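Local coordinates for protein pantothenate synthetase (Francisella tularensis subsp. tularensis, PDB 5HG0) that probably catalyses the ATP-dependent condensation of pantoate with beta-alanine to give pantothenate, by way of a pantoyl-adenylate intermediate, at residues 29-34 against 55-60; 71-76 against 187-192. One frame throughout, in Å; residues are numbered along the deposited sequence.

Contact 1 of 2, residues 29-34 against 55-60; sequences VPTMGA and VSIFVN. With SAM (S-adenosylmethionine), chain D.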
ATOM      1  N   VAL B  29      10.990   4.777 -15.826  1.00 12.67           N
ATOM      2  CA  VAL B  29       9.949   4.441 -16.787  1.00 20.02           C
ATOM      3  C   VAL B  29       9.610   2.966 -16.625  1.00 21.96           C
ATOM      4  O   VAL B  29      10.338   2.094 -17.101  1.00 31.63           O
ATOM      5  CB  VAL B  29      10.383   4.753 -18.231  1.00 23.19           C
ATOM      6  CG1 VAL B  29       9.275   4.370 -19.201  1.00 13.27           C
ATOM      7  CG2 VAL B  29      10.733   6.222 -18.374  1.00 25.27           C
ATOM      8  N   PRO B  30       8.514   2.646 -15.938  1.00 24.59           N
ATOM      9  CA  PRO B  30       8.110   1.240 -15.796  1.00 23.76           C
ATOM     10  C   PRO B  30       7.334   0.771 -17.020  1.00 26.58           C
ATOM     11  O   PRO B  30       6.417   1.449 -17.488  1.00 35.60           O
ATOM     12  CB  PRO B  30       7.228   1.250 -14.543  1.00 18.15           C
ATOM     13  CG  PRO B  30       6.652   2.624 -14.514  1.00 15.13           C
ATOM     14  CD  PRO B  30       7.691   3.547 -15.114  1.00 21.45           C
ATOM     15  N   THR B  31       7.724  -0.386 -17.552  1.00 22.84           N
ATOM     16  CA  THR B  31       7.049  -0.995 -18.687  1.00 13.66           C
ATOM     17  C   THR B  31       6.855  -2.478 -18.412  1.00 23.80           C
ATOM     18  O   THR B  31       7.355  -3.023 -17.423  1.00 25.36           O
ATOM     19  CB  THR B  31       7.836  -0.821 -19.996  1.00 21.61           C
ATOM     20  OG1 THR B  31       8.940  -1.736 -20.012  1.00 30.14           O
ATOM     21  CG2 THR B  31       8.367   0.599 -20.135  1.00 13.87           C
HETATM   22  N   MSE B  32       6.119  -3.131 -19.306  1.00 29.95           N
HETATM   23  CA  MSE B  32       6.027  -4.585 -19.314  1.00 25.44           C
HETATM   24  C   MSE B  32       6.647  -5.137 -20.591  1.00 27.65           C
HETATM   25  O   MSE B  32       6.210  -6.164 -21.114  1.00 31.09           O
HETATM   26  CB  MSE B  32       4.575  -5.046 -19.184  1.00 23.27           C
HETATM   27  CG  MSE B  32       3.908  -4.588 -17.898  1.00 24.50           C
HETATM   28 SE   MSE B  32       2.228  -5.520 -17.540  0.63 36.04          SE
HETATM   29  CE  MSE B  32       1.344  -5.223 -19.252  1.00 36.78           C
ATOM     30  N   GLY B  33       7.670  -4.445 -21.084  1.00 27.76           N
ATOM     31  CA  GLY B  33       8.382  -4.897 -22.259  1.00 21.26           C
ATOM     32  C   GLY B  33       7.601  -4.697 -23.550  1.00 30.84           C
ATOM     33  O   GLY B  33       6.596  -3.987 -23.614  1.00 28.06           O
ATOM     34  N   ALA B  34       8.096  -5.364 -24.595  1.00 27.00           N
ATOM     35  CA  ALA B  34       7.574  -5.233 -25.955  1.00 36.52           C
ATOM     36  C   ALA B  34       7.535  -3.762 -26.367  1.00 38.38           C
ATOM     37  O   ALA B  34       6.481  -3.175 -26.610  1.00 49.72           O
ATOM     38  CB  ALA B  34       6.196  -5.889 -26.085  1.00 36.05           C
ATOM     39  N   VAL B  55      14.757   2.029 -16.609  1.00 26.40           N
ATOM     40  CA  VAL B  55      13.601   1.423 -17.255  1.00 22.30           C
ATOM     41  C   VAL B  55      13.431   0.025 -16.684  1.00 25.18           C
ATOM     42  O   VAL B  55      14.397  -0.745 -16.621  1.00 36.23           O
ATOM     43  CB  VAL B  55      13.755   1.373 -18.786  1.00 23.79           C
ATOM     44  CG1 VAL B  55      12.664   0.506 -19.402  1.00 17.39           C
ATOM     45  CG2 VAL B  55      13.716   2.776 -19.366  1.00 29.95           C
ATOM     46  N   SER B  56      12.219  -0.292 -16.250  1.00 18.75           N
ATOM     47  CA  SER B  56      11.903  -1.613 -15.733  1.00 32.50           C
ATOM     48  C   SER B  56      11.084  -2.383 -16.758  1.00 29.80           C
ATOM     49  O   SER B  56      10.234  -1.810 -17.447  1.00 32.29           O
ATOM     50  CB  SER B  56      11.139  -1.526 -14.409  1.00 29.63           C
ATOM     51  OG  SER B  56       9.783  -1.175 -14.616  1.00 25.29           O
ATOM     52  N   ILE B  57      11.360  -3.679 -16.867  1.00 16.50           N
ATOM     53  CA  ILE B  57      10.568  -4.603 -17.670  1.00 15.59           C
ATOM     54  C   ILE B  57      10.113  -5.721 -16.748  1.00 27.01           C
ATOM     55  O   ILE B  57      10.942  -6.475 -16.220  1.00 23.56           O
ATOM     56  CB  ILE B  57      11.358  -5.164 -18.863  1.00 28.84           C
ATOM     57  CG1 ILE B  57      11.768  -4.038 -19.812  1.00 33.57           C
ATOM     58  CG2 ILE B  57      10.534  -6.208 -19.602  1.00 19.01           C
ATOM     59  CD1 ILE B  57      12.551  -4.513 -21.024  1.00 19.72           C
ATOM     60  N   PHE B  58       8.801  -5.819 -16.542  1.00 25.57           N
ATOM     61  CA  PHE B  58       8.241  -6.845 -15.666  1.00 16.06           C
ATOM     62  C   PHE B  58       6.784  -7.046 -16.038  1.00 17.33           C
ATOM     63  O   PHE B  58       5.975  -6.122 -15.897  1.00 22.12           O
ATOM     64  CB  PHE B  58       8.379  -6.444 -14.198  1.00 15.36           C
ATOM     65  CG  PHE B  58       7.771  -7.428 -13.238  1.00 28.25           C
ATOM     66  CD1 PHE B  58       8.236  -8.732 -13.174  1.00 32.65           C
ATOM     67  CD2 PHE B  58       6.745  -7.044 -12.389  1.00 20.39           C
ATOM     68  CE1 PHE B  58       7.683  -9.638 -12.289  1.00 25.90           C
ATOM     69  CE2 PHE B  58       6.188  -7.945 -11.500  1.00 19.11           C
ATOM     70  CZ  PHE B  58       6.657  -9.243 -11.451  1.00 30.43           C
ATOM     71  N   VAL B  59       6.451  -8.243 -16.520  1.00 28.40           N
ATOM     72  CA  VAL B  59       5.073  -8.590 -16.856  1.00 34.78           C
ATOM     73  C   VAL B  59       4.395  -9.006 -15.554  1.00 34.17           C
ATOM     74  O   VAL B  59       4.570 -10.133 -15.080  1.00 41.41           O
ATOM     75  CB  VAL B  59       4.997  -9.689 -17.917  1.00 27.31           C
ATOM     76  CG1 VAL B  59       3.551  -9.980 -18.261  1.00 20.05           C
ATOM     77  CG2 VAL B  59       5.779  -9.288 -19.157  1.00 19.44           C
ATOM     78  N   ASN B  60       3.628  -8.090 -14.967  1.00 20.34           N
ATOM     79  CA  ASN B  60       3.056  -8.316 -13.646  1.00 32.52           C
ATOM     80  C   ASN B  60       1.855  -9.252 -13.728  1.00 33.20           C
ATOM     81  O   ASN B  60       0.848  -8.903 -14.352  1.00 34.46           O
ATOM     82  CB  ASN B  60       2.653  -6.988 -13.013  1.00 25.40           C
ATOM     83  CG  ASN B  60       2.047  -7.163 -11.632  1.00 23.65           C
ATOM     84  OD1 ASN B  60       2.364  -8.118 -10.917  1.00 25.82           O
ATOM     85  ND2 ASN B  60       1.163  -6.246 -11.254  1.00 23.49           N
TER
HETATM   86  N   SAM D 301       0.778  -1.289 -16.152  1.00 48.11           N
HETATM   87  CA  SAM D 301       2.169  -1.686 -16.351  1.00 60.37           C
HETATM   88  C   SAM D 301       2.975  -1.595 -15.056  1.00 59.83           C
HETATM   89  O   SAM D 301       3.648  -0.600 -14.784  1.00 64.23           O
HETATM   90  OXT SAM D 301       2.967  -2.527 -14.249  1.00 43.76           O
HETATM   91  CB  SAM D 301       2.797  -0.891 -17.497  1.00 63.91           C
HETATM   92  CG  SAM D 301       2.034  -1.087 -18.802  1.00 64.85           C
HETATM   93  SD  SAM D 301       2.496  -0.056 -20.221  1.00 47.50           S
HETATM   94  CE  SAM D 301       3.187  -1.329 -21.311  1.00 10.59           C
HETATM   95  C5' SAM D 301       3.991   0.858 -19.753  1.00 43.13           C
HETATM   96  C4' SAM D 301       3.882   2.370 -19.960  1.00 32.68           C
HETATM   97  O4' SAM D 301       3.883   2.726 -21.336  1.00 44.72           O
HETATM   98  C3' SAM D 301       2.596   2.921 -19.363  1.00 41.45           C
HETATM   99  O3' SAM D 301       2.896   4.043 -18.572  1.00 24.05           O
HETATM  100  C2' SAM D 301       1.782   3.375 -20.552  1.00 37.95           C
HETATM  101  O2' SAM D 301       1.015   4.515 -20.254  1.00 36.04           O
HETATM  102  C1' SAM D 301       2.857   3.672 -21.579  1.00 34.65           C
HETATM  103  N9  SAM D 301       2.300   3.590 -22.940  1.00 32.60           N
HETATM  104  C8  SAM D 301       1.756   2.480 -23.531  1.00 30.82           C
HETATM  105  N7  SAM D 301       1.347   2.815 -24.775  1.00 31.40           N
HETATM  106  C5  SAM D 301       1.611   4.124 -24.983  1.00 30.37           C
HETATM  107  C6  SAM D 301       1.393   4.957 -26.071  1.00 32.40           C
HETATM  108  N6  SAM D 301       0.819   4.485 -27.175  1.00 31.86           N
HETATM  109  N1  SAM D 301       1.775   6.279 -25.996  1.00 32.74           N
HETATM  110  C2  SAM D 301       2.368   6.764 -24.847  1.00 25.09           C
HETATM  111  N3  SAM D 301       2.579   5.928 -23.768  1.00 36.09           N
HETATM  112  C4  SAM D 301       2.208   4.626 -23.835  1.00 37.47           C
HETATM  113  O   HOH W   1       7.678  -2.655 -14.847  1.00  2.85           O
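Ser56 O takes two hydrogen bonds from one residue across the sheet: the backbone N of Thr31 reaches it at 2.9 Å, and Thr31 OG1 donates to it as well. The hydroxyl can do this because chi1 of 76° sets OG1 between its own N and carbonyl carbon, facing strand 55-57. Thr31 OG1 in turn accepts from Gly33 N in a nearly straight bond, 166° at the hydrogen, closing an ST turn where the chain leaves the strand. The strands run parallel, and the ladder continues on both sides of this pair, with Ser56 N giving to Val29 O at 3.2 Å and Phe58 N to Thr31 O at 3.3 Å. Thr31 O has a second donor in a water 2.6 Å away, which also hydrogen-bonds Ser56 OG.

Pro30 and Ser56 share one face of the sheet, where CB of the proline lies 3.5 Å from Ser56 OG. The other face carries Val29 and Val55 side by side, then Thr31 and Ile57, and helix 37-49 packs against it through Leu42, Ala46 and His39. Beyond the strand, Met32, present as selenomethionine, lays CG 3.3 Å from Phe58 O and 3.7 Å from CA of the bound S-adenosylmethionine. Ile57 CG2 rests on Gly33 CA.

This is the beta-alpha-beta unit of strand 26-31, helix 37-49 and strand 52-57 in the HUP-type parallel sheet, and the predicted ATP-binding run begins at Met32, at the end of its first strand. With Thr31 OG1 both giving and accepting, the hydroxyl's rotation is fixed, and the turn that leads into the predicted nucleotide site is tied directly to the neighbouring strand.

Contact 2 of 2, residues 71-76 against 187-192; sequences QTYPNQ and LSSRNK. With SAM (S-adenosylmethionine), chain D.
Past the end of helix 67-71, residues 73-75 run extended beside the start of a 3-10 turn at 189-192, closest at Pro74 and Ser189, whose CA atoms are 6.7 Å apart; within the turn Lys192 N bonds back to Ser189 O. Pro74 presses its ring against this turn, CG lying 3.3 Å from Ser189 O, while CB meets Lys192 CD at 3.7 Å.

On one side of the proline, Tyr73 and Arg190 cross at about a right angle. The tyrosine offers its edge: CE1 stands over the centre of the guanidinium face, 3.7 Å from Arg190 CZ, with the two planes 74° apart. With chi1 at -163° the ring is swung away from its own N, which carries the phenol end to Ser189, OH lying 3.7 Å from its CB. The arginine's charge is met by a salt bridge from NH1 to Asp69.

Both loops border the pocket that holds S-adenosylmethionine, probably the nucleotide site of this HUP-type ligase: Leu187 to Arg190 are a predicted ATP-binding run, and here Leu187 O accepts a 2.7 Å hydrogen bond from N6 of the ligand's adenine. Tyr73 OH comes within 4.0 Å of the ligand's methyl carbon CE.

Further along, Lys192 runs fully extended past Gln76 in the opposite direction and brings NZ 3.1 Å from Gln76 OE1. The ammonium lies in the carbonyl plane, on a lone pair, with a C=O...N angle of 132°. The amide's other end is held too, NE2 donating to Asp80 in helix 77-86, so both polar atoms of Gln76 are engaged and its flat group is fixed in rotation.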
ATOM      1  N   GLN B  71      -0.648 -15.193 -20.720  1.00 63.11           N
ATOM      2  CA  GLN B  71       0.224 -16.116 -21.441  1.00 65.42           C
ATOM      3  C   GLN B  71       0.587 -15.572 -22.817  1.00 61.19           C
ATOM      4  O   GLN B  71       1.736 -15.694 -23.256  1.00 64.87           O
ATOM      5  CB  GLN B  71      -0.448 -17.481 -21.572  1.00 75.25           C
ATOM      6  CG  GLN B  71      -0.989 -18.036 -20.268  1.00 77.59           C
ATOM      7  CD  GLN B  71      -1.971 -19.170 -20.487  1.00 93.67           C
ATOM      8  OE1 GLN B  71      -2.812 -19.115 -21.387  1.00 97.62           O
ATOM      9  NE2 GLN B  71      -1.867 -20.210 -19.666  1.00103.62           N
ATOM     10  N   THR B  72      -0.378 -14.973 -23.511  1.00 53.35           N
ATOM     11  CA  THR B  72      -0.168 -14.472 -24.861  1.00 43.85           C
ATOM     12  C   THR B  72       0.345 -13.039 -24.886  1.00 40.27           C
ATOM     13  O   THR B  72       0.238 -12.373 -25.922  1.00 45.05           O
ATOM     14  CB  THR B  72      -1.463 -14.573 -25.671  1.00 49.30           C
ATOM     15  OG1 THR B  72      -2.442 -13.685 -25.119  1.00 55.59           O
ATOM     16  CG2 THR B  72      -1.999 -15.999 -25.646  1.00 46.80           C
ATOM     17  N   TYR B  73       0.890 -12.545 -23.783  1.00 43.84           N
ATOM     18  CA  TYR B  73       1.433 -11.195 -23.798  1.00 40.10           C
ATOM     19  C   TYR B  73       2.758 -11.188 -24.550  1.00 35.86           C
ATOM     20  O   TYR B  73       3.596 -12.073 -24.331  1.00 48.21           O
ATOM     21  CB  TYR B  73       1.625 -10.643 -22.391  1.00 25.64           C
ATOM     22  CG  TYR B  73       1.786  -9.142 -22.393  1.00 30.95           C
ATOM     23  CD1 TYR B  73       0.680  -8.311 -22.501  1.00 29.79           C
ATOM     24  CD2 TYR B  73       3.044  -8.558 -22.310  1.00 27.70           C
ATOM     25  CE1 TYR B  73       0.816  -6.941 -22.510  1.00 30.05           C
ATOM     26  CE2 TYR B  73       3.194  -7.188 -22.318  1.00 19.44           C
ATOM     27  CZ  TYR B  73       2.078  -6.382 -22.422  1.00 34.31           C
ATOM     28  OH  TYR B  73       2.226  -5.013 -22.431  1.00 26.64           O
ATOM     29  N   PRO B  74       2.985 -10.218 -25.436  1.00 38.32           N
ATOM     30  CA  PRO B  74       4.170 -10.260 -26.301  1.00 41.64           C
ATOM     31  C   PRO B  74       5.469 -10.234 -25.509  1.00 40.24           C
ATOM     32  O   PRO B  74       5.633  -9.459 -24.563  1.00 44.69           O
ATOM     33  CB  PRO B  74       4.013  -9.007 -27.169  1.00 36.99           C
ATOM     34  CG  PRO B  74       2.541  -8.742 -27.176  1.00 42.76           C
ATOM     35  CD  PRO B  74       2.063  -9.131 -25.807  1.00 42.29           C
ATOM     36  N   ASN B  75       6.399 -11.093 -25.920  1.00 44.11           N
ATOM     37  CA  ASN B  75       7.683 -11.269 -25.247  1.00 46.75           C
ATOM     38  C   ASN B  75       8.791 -11.142 -26.285  1.00 53.03           C
ATOM     39  O   ASN B  75       8.896 -11.976 -27.191  1.00 55.38           O
ATOM     40  CB  ASN B  75       7.745 -12.623 -24.538  1.00 53.17           C
ATOM     41  CG  ASN B  75       9.103 -12.902 -23.922  1.00 64.24           C
ATOM     42  OD1 ASN B  75       9.865 -11.985 -23.620  1.00 68.38           O
ATOM     43  ND2 ASN B  75       9.410 -14.180 -23.731  1.00 75.39           N
ATOM     44  N   GLN B  76       9.612 -10.105 -26.150  1.00 39.85           N
ATOM     45  CA  GLN B  76      10.728  -9.848 -27.052  1.00 35.56           C
ATOM     46  C   GLN B  76      11.854  -9.188 -26.256  1.00 36.64           C
ATOM     47  O   GLN B  76      12.245  -8.046 -26.491  1.00 29.46           O
ATOM     48  CB  GLN B  76      10.273  -8.992 -28.234  1.00 36.15           C
ATOM     49  CG  GLN B  76       9.451  -7.774 -27.834  1.00 47.39           C
ATOM     50  CD  GLN B  76       9.048  -6.920 -29.024  1.00 65.85           C
ATOM     51  OE1 GLN B  76       8.297  -7.363 -29.896  1.00 69.44           O
ATOM     52  NE2 GLN B  76       9.548  -5.686 -29.065  1.00 65.22           N
ATOM     53  N   LEU B 187      -0.506   3.249 -30.328  1.00 29.00           N
ATOM     54  CA  LEU B 187       0.492   2.189 -30.278  1.00 32.71           C
ATOM     55  C   LEU B 187       0.317   1.380 -28.999  1.00 32.55           C
ATOM     56  O   LEU B 187       0.172   1.942 -27.910  1.00 42.56           O
ATOM     57  CB  LEU B 187       1.900   2.779 -30.346  1.00 25.87           C
ATOM     58  CG  LEU B 187       2.181   3.771 -31.478  1.00 27.93           C
ATOM     59  CD1 LEU B 187       3.626   4.246 -31.424  1.00 22.37           C
ATOM     60  CD2 LEU B 187       1.863   3.164 -32.829  1.00 32.02           C
ATOM     61  N   SER B 188       0.320   0.058 -29.137  1.00 27.51           N
ATOM     62  CA  SER B 188       0.070  -0.814 -28.000  1.00 23.65           C
ATOM     63  C   SER B 188       0.741  -2.155 -28.255  1.00 33.05           C
ATOM     64  O   SER B 188       0.727  -2.656 -29.382  1.00 33.60           O
ATOM     65  CB  SER B 188      -1.433  -0.997 -27.764  1.00 25.51           C
ATOM     66  OG  SER B 188      -1.676  -1.790 -26.614  1.00 40.43           O
ATOM     67  N   SER B 189       1.328  -2.724 -27.199  1.00 38.32           N
ATOM     68  CA  SER B 189       2.048  -3.986 -27.343  1.00 31.89           C
ATOM     69  C   SER B 189       1.120  -5.103 -27.805  1.00 29.32           C
ATOM     70  O   SER B 189       1.512  -5.947 -28.621  1.00 25.79           O
ATOM     71  CB  SER B 189       2.720  -4.363 -26.023  1.00 40.59           C
ATOM     72  OG  SER B 189       3.592  -3.340 -25.577  1.00 38.46           O
ATOM     73  N   ARG B 190      -0.115  -5.122 -27.301  1.00 31.17           N
ATOM     74  CA  ARG B 190      -1.058  -6.169 -27.676  1.00 40.22           C
ATOM     75  C   ARG B 190      -1.440  -6.109 -29.150  1.00 43.59           C
ATOM     76  O   ARG B 190      -1.934  -7.106 -29.689  1.00 40.47           O
ATOM     77  CB  ARG B 190      -2.313  -6.089 -26.803  1.00 41.22           C
ATOM     78  CG  ARG B 190      -2.104  -6.555 -25.367  1.00 49.64           C
ATOM     79  CD  ARG B 190      -3.377  -6.423 -24.547  1.00 55.54           C
ATOM     80  NE  ARG B 190      -3.191  -6.886 -23.174  1.00 50.12           N
ATOM     81  CZ  ARG B 190      -2.805  -6.107 -22.168  1.00 41.87           C
ATOM     82  NH1 ARG B 190      -2.659  -6.612 -20.952  1.00 39.14           N
ATOM     83  NH2 ARG B 190      -2.567  -4.820 -22.379  1.00 35.54           N
ATOM     84  N   ASN B 191      -1.221  -4.970 -29.814  1.00 42.68           N
ATOM     85  CA  ASN B 191      -1.470  -4.881 -31.249  1.00 41.87           C
ATOM     86  C   ASN B 191      -0.502  -5.727 -32.065  1.00 45.77           C
ATOM     87  O   ASN B 191      -0.732  -5.915 -33.263  1.00 46.01           O
ATOM     88  CB  ASN B 191      -1.399  -3.424 -31.709  1.00 36.04           C
ATOM     89  CG  ASN B 191      -2.474  -2.561 -31.081  1.00 40.29           C
ATOM     90  OD1 ASN B 191      -3.474  -3.069 -30.568  1.00 43.49           O
ATOM     91  ND2 ASN B 191      -2.276  -1.248 -31.120  1.00 47.95           N
ATOM     92  N   LYS B 192       0.571  -6.231 -31.448  1.00 49.62           N
ATOM     93  CA  LYS B 192       1.448  -7.179 -32.124  1.00 55.06           C
ATOM     94  C   LYS B 192       0.689  -8.431 -32.548  1.00 52.68           C
ATOM     95  O   LYS B 192       1.005  -9.030 -33.582  1.00 56.06           O
ATOM     96  CB  LYS B 192       2.618  -7.533 -31.203  1.00 60.45           C
ATOM     97  CG  LYS B 192       3.580  -8.583 -31.724  1.00 78.75           C
ATOM     98  CD  LYS B 192       4.739  -8.743 -30.748  1.00 82.17           C
ATOM     99  CE  LYS B 192       5.643  -9.902 -31.122  1.00 77.57           C
ATOM    100  NZ  LYS B 192       6.771 -10.041 -30.160  1.00 69.50           N
TER
HETATM  101  N   SAM D 301       0.778  -1.289 -16.152  1.00 48.11           N
HETATM  102  CA  SAM D 301       2.169  -1.686 -16.351  1.00 60.37           C
HETATM  103  C   SAM D 301       2.975  -1.595 -15.056  1.00 59.83           C
HETATM  104  O   SAM D 301       3.648  -0.600 -14.784  1.00 64.23           O
HETATM  105  OXT SAM D 301       2.967  -2.527 -14.249  1.00 43.76           O
HETATM  106  CB  SAM D 301       2.797  -0.891 -17.497  1.00 63.91           C
HETATM  107  CG  SAM D 301       2.034  -1.087 -18.802  1.00 64.85           C
HETATM  108  SD  SAM D 301       2.496  -0.056 -20.221  1.00 47.50           S
HETATM  109  CE  SAM D 301       3.187  -1.329 -21.311  1.00 10.59           C
HETATM  110  C5' SAM D 301       3.991   0.858 -19.753  1.00 43.13           C
HETATM  111  C4' SAM D 301       3.882   2.370 -19.960  1.00 32.68           C
HETATM  112  O4' SAM D 301       3.883   2.726 -21.336  1.00 44.72           O
HETATM  113  C3' SAM D 301       2.596   2.921 -19.363  1.00 41.45           C
HETATM  114  O3' SAM D 301       2.896   4.043 -18.572  1.00 24.05           O
HETATM  115  C2' SAM D 301       1.782   3.375 -20.552  1.00 37.95           C
HETATM  116  O2' SAM D 301       1.015   4.515 -20.254  1.00 36.04           O
HETATM  117  C1' SAM D 301       2.857   3.672 -21.579  1.00 34.65           C
HETATM  118  N9  SAM D 301       2.300   3.590 -22.940  1.00 32.60           N
HETATM  119  C8  SAM D 301       1.756   2.480 -23.531  1.00 30.82           C
HETATM  120  N7  SAM D 301       1.347   2.815 -24.775  1.00 31.40           N
HETATM  121  C5  SAM D 301       1.611   4.124 -24.983  1.00 30.37           C
HETATM  122  C6  SAM D 301       1.393   4.957 -26.071  1.00 32.40           C
HETATM  123  N6  SAM D 301       0.819   4.485 -27.175  1.00 31.86           N
HETATM  124  N1  SAM D 301       1.775   6.279 -25.996  1.00 32.74           N
HETATM  125  C2  SAM D 301       2.368   6.764 -24.847  1.00 25.09           C
HETATM  126  N3  SAM D 301       2.579   5.928 -23.768  1.00 36.09           N
HETATM  127  C4  SAM D 301       2.208   4.626 -23.835  1.00 37.47           C

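In the fold
Contact 1 belongs to the core, a pair of neighbouring strands near the middle of the parallel sheet, whereas contact 2 is only partly buried and joins two loops far apart in sequence. Their chemistry follows: a backbone ladder and a threonine hydroxyl in the first, proline packing, an edge-on tyrosine and one lysine-amide bond in the second. They share no strand or helix, yet they touch where Ala34 O probably accepts from Ser189 OG and where the selenomethionine methyl of Met32 packs on Tyr73 OH. S-adenosylmethionine touches both, with its amino-acid part and C5' by 29-34 and its adenine by 187-192.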